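Alr1585 protein (Nostoc sp., PDB 5C2I) is a haem-containing DyP-type peroxidase that probably uses hydrogen peroxide to oxidise dyes and related substrates, and assembles as a tetramer of two asymmetric dimers. Local coordinates at residues 44-49 with 164-169. The protein carries 1 engineered substitution. Residues are numbered along the deposited sequence; the frame is centred on the assembly and turned at random.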
loop_
_atom_site.group_PDB
_atom_site.type_symbol
_atom_site.label_atom_id
_atom_site.label_comp_id
_atom_site.label_asym_id
_atom_site.label_seq_id
_atom_site.Cartn_x
_atom_site.Cartn_y
_atom_site.Cartn_z
ATOM N N VAL A 44 -5.180 24.483 1.296
ATOM C CA VAL A 44 -6.179 25.141 2.151
ATOM C C VAL A 44 -6.490 26.471 1.501
ATOM O O VAL A 44 -5.575 27.228 1.114
ATOM C CB VAL A 44 -5.680 25.321 3.591
ATOM C CG1 VAL A 44 -6.667 26.110 4.441
ATOM C CG2 VAL A 44 -5.368 23.959 4.242
ATOM N N HIS A 45 -7.777 26.751 1.389
ATOM C CA HIS A 45 -8.281 28.002 0.846
ATOM C C HIS A 45 -9.012 28.727 1.965
ATOM O O HIS A 45 -9.989 28.195 2.498
ATOM C CB HIS A 45 -9.272 27.718 -0.287
ATOM C CG HIS A 45 -8.671 27.015 -1.456
ATOM N ND1 HIS A 45 -9.450 26.410 -2.417
ATOM C CD2 HIS A 45 -7.381 26.768 -1.799
ATOM C CE1 HIS A 45 -8.660 25.867 -3.328
ATOM N NE2 HIS A 45 -7.406 26.057 -2.965
ATOM N N LEU A 46 -8.522 29.914 2.338
ATOM C CA LEU A 46 -9.157 30.743 3.370
ATOM C C LEU A 46 -9.698 32.010 2.737
ATOM O O LEU A 46 -8.939 32.836 2.218
ATOM C CB LEU A 46 -8.167 31.079 4.464
ATOM C CG LEU A 46 -7.418 29.958 5.133
ATOM C CD1 LEU A 46 -6.359 30.502 6.093
ATOM C CD2 LEU A 46 -8.392 29.025 5.848
ATOM N N PHE A 47 -11.017 32.160 2.775
ATOM C CA PHE A 47 -11.675 33.336 2.249
ATOM C C PHE A 47 -11.864 34.324 3.374
ATOM O O PHE A 47 -12.366 33.969 4.445
ATOM C CB PHE A 47 -13.029 32.987 1.636
ATOM C CG PHE A 47 -12.912 32.193 0.374
ATOM C CD1 PHE A 47 -12.790 30.806 0.413
ATOM C CD2 PHE A 47 -12.888 32.819 -0.827
ATOM C CE1 PHE A 47 -12.667 30.065 -0.757
ATOM C CE2 PHE A 47 -12.721 32.105 -2.005
ATOM C CZ PHE A 47 -12.641 30.732 -1.976
ATOM N N LEU A 48 -11.465 35.563 3.134
ATOM C CA LEU A 48 -11.384 36.570 4.152
ATOM C C LEU A 48 -12.257 37.750 3.916
ATOM O O LEU A 48 -12.417 38.187 2.797
ATOM C CB LEU A 48 -9.957 37.113 4.231
ATOM C CG LEU A 48 -8.847 36.098 4.330
ATOM C CD1 LEU A 48 -7.514 36.857 4.432
ATOM C CD2 LEU A 48 -9.024 35.182 5.533
ATOM N N GLN A 49 -12.813 38.266 5.006
ATOM C CA GLN A 49 -13.391 39.603 5.074
ATOM C C GLN A 49 -12.669 40.363 6.181
ATOM O O GLN A 49 -12.721 39.978 7.381
ATOM C CB GLN A 49 -14.857 39.551 5.408
ATOM C CG GLN A 49 -15.570 40.887 5.393
ATOM C CD GLN A 49 -17.036 40.703 5.762
ATOM O OE1 GLN A 49 -17.433 40.978 6.864
ATOM N NE2 GLN A 49 -17.822 40.199 4.836
ATOM N N GLN A 164 -0.844 22.355 10.465
ATOM C CA GLN A 164 -0.171 23.051 11.542
ATOM C C GLN A 164 0.234 24.465 11.135
ATOM O O GLN A 164 0.086 25.432 11.899
ATOM C CB GLN A 164 1.077 22.294 12.054
ATOM C CG GLN A 164 0.857 20.818 12.381
ATOM C CD GLN A 164 -0.350 20.577 13.320
ATOM O OE1 GLN A 164 -0.349 21.024 14.463
ATOM N NE2 GLN A 164 -1.329 19.816 12.849
ATOM N N ILE A 165 0.814 24.566 9.945
ATOM C CA ILE A 165 1.300 25.833 9.454
ATOM C C ILE A 165 0.119 26.781 9.242
ATOM O O ILE A 165 0.178 27.936 9.621
ATOM C CB ILE A 165 2.102 25.644 8.137
ATOM C CG1 ILE A 165 3.421 24.996 8.496
ATOM C CG2 ILE A 165 2.356 27.001 7.482
ATOM C CD1 ILE A 165 4.193 24.464 7.305
ATOM N N VAL A 166 -0.977 26.273 8.678
ATOM C CA VAL A 166 -2.178 27.077 8.552
ATOM C C VAL A 166 -2.683 27.573 9.932
ATOM O O VAL A 166 -3.006 28.746 10.077
ATOM C CB VAL A 166 -3.291 26.334 7.810
ATOM C CG1 VAL A 166 -4.620 27.042 7.964
ATOM C CG2 VAL A 166 -2.940 26.226 6.330
ATOM N N ASN A 167 -2.711 26.704 10.934
ATOM C CA ASN A 167 -3.158 27.098 12.243
ATOM C C ASN A 167 -2.243 28.166 12.877
ATOM O O ASN A 167 -2.720 29.040 13.598
ATOM C CB ASN A 167 -3.281 25.897 13.199
ATOM C CG ASN A 167 -4.421 24.997 12.814
ATOM O OD1 ASN A 167 -5.355 25.430 12.111
ATOM N ND2 ASN A 167 -4.381 23.772 13.268
ATOM N N GLN A 168 -0.956 28.101 12.583
ATOM C CA GLN A 168 -0.057 29.162 13.011
ATOM C C GLN A 168 -0.347 30.483 12.292
ATOM O O GLN A 168 -0.502 31.512 12.933
ATOM C CB GLN A 168 1.378 28.758 12.736
ATOM C CG GLN A 168 2.409 29.727 13.268
ATOM C CD GLN A 168 3.821 29.166 13.132
ATOM O OE1 GLN A 168 4.030 27.954 12.974
ATOM N NE2 GLN A 168 4.798 30.045 13.174
ATOM N N ILE A 169 -0.436 30.434 10.974
ATOM C CA ILE A 169 -0.731 31.613 10.171
ATOM C C ILE A 169 -2.033 32.284 10.632
ATOM O O ILE A 169 -2.096 33.519 10.755
ATOM C CB ILE A 169 -0.818 31.263 8.659
ATOM C CG1 ILE A 169 0.577 30.951 8.121
ATOM C CG2 ILE A 169 -1.529 32.362 7.885
ATOM C CD1 ILE A 169 0.555 30.245 6.803
#
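V44 and L46 meet V166 without any flat group between them; the rings of the strand, H45 and F47, lie on the opposite face of the strand. There the F47 ring makes edge-to-face contacts with Y256 and F144, and the H45 ring stands at about 80° to Y256, whose OH is hydrogen-bonded to ND1 of H45. This split is that of the ferredoxin-like alpha+beta fold of DyP-type peroxidases: strand 42-50, between strands 150-156 and 177-189, carries helix 159-176 on one face of the antiparallel sheet, where V44 also touches L162, L46 touches T170 and L48 touches L173, while the other face looks to Y256 on strand 250-261 of the second sheet. Between 44-49 and 164-169 the join is purely apolar and small, burying 128 Å² in all, with CA of V44 and CA of V166 7.8 Å apart. V166 supplies nearly half of that area. Both its methyls rest on V44, CG2 of V166 lying 4.0 Å from V44 CB, and CG1 alone also reaches L46. The valine side chains meet at a slant that leaves V44 CG1 4.2 Å from each of the V166 methyls, CG1 and CG2. L46 extends its chain (chi2 174°), which carries CD1 out from the strand toward the helix. Elsewhere on the helix, N167 ND2 is hydrogen-bonded to OD1 of D184 of the second subunit, and the Q164 amide to the backbone of G370 and D184 of that subunit. The closest approach of strand and helix segments is between methyls, V44 CG2 to V166 CG2 at 3.9 Å, with V166 CG1 lying 4.3 Å from L46 CD1.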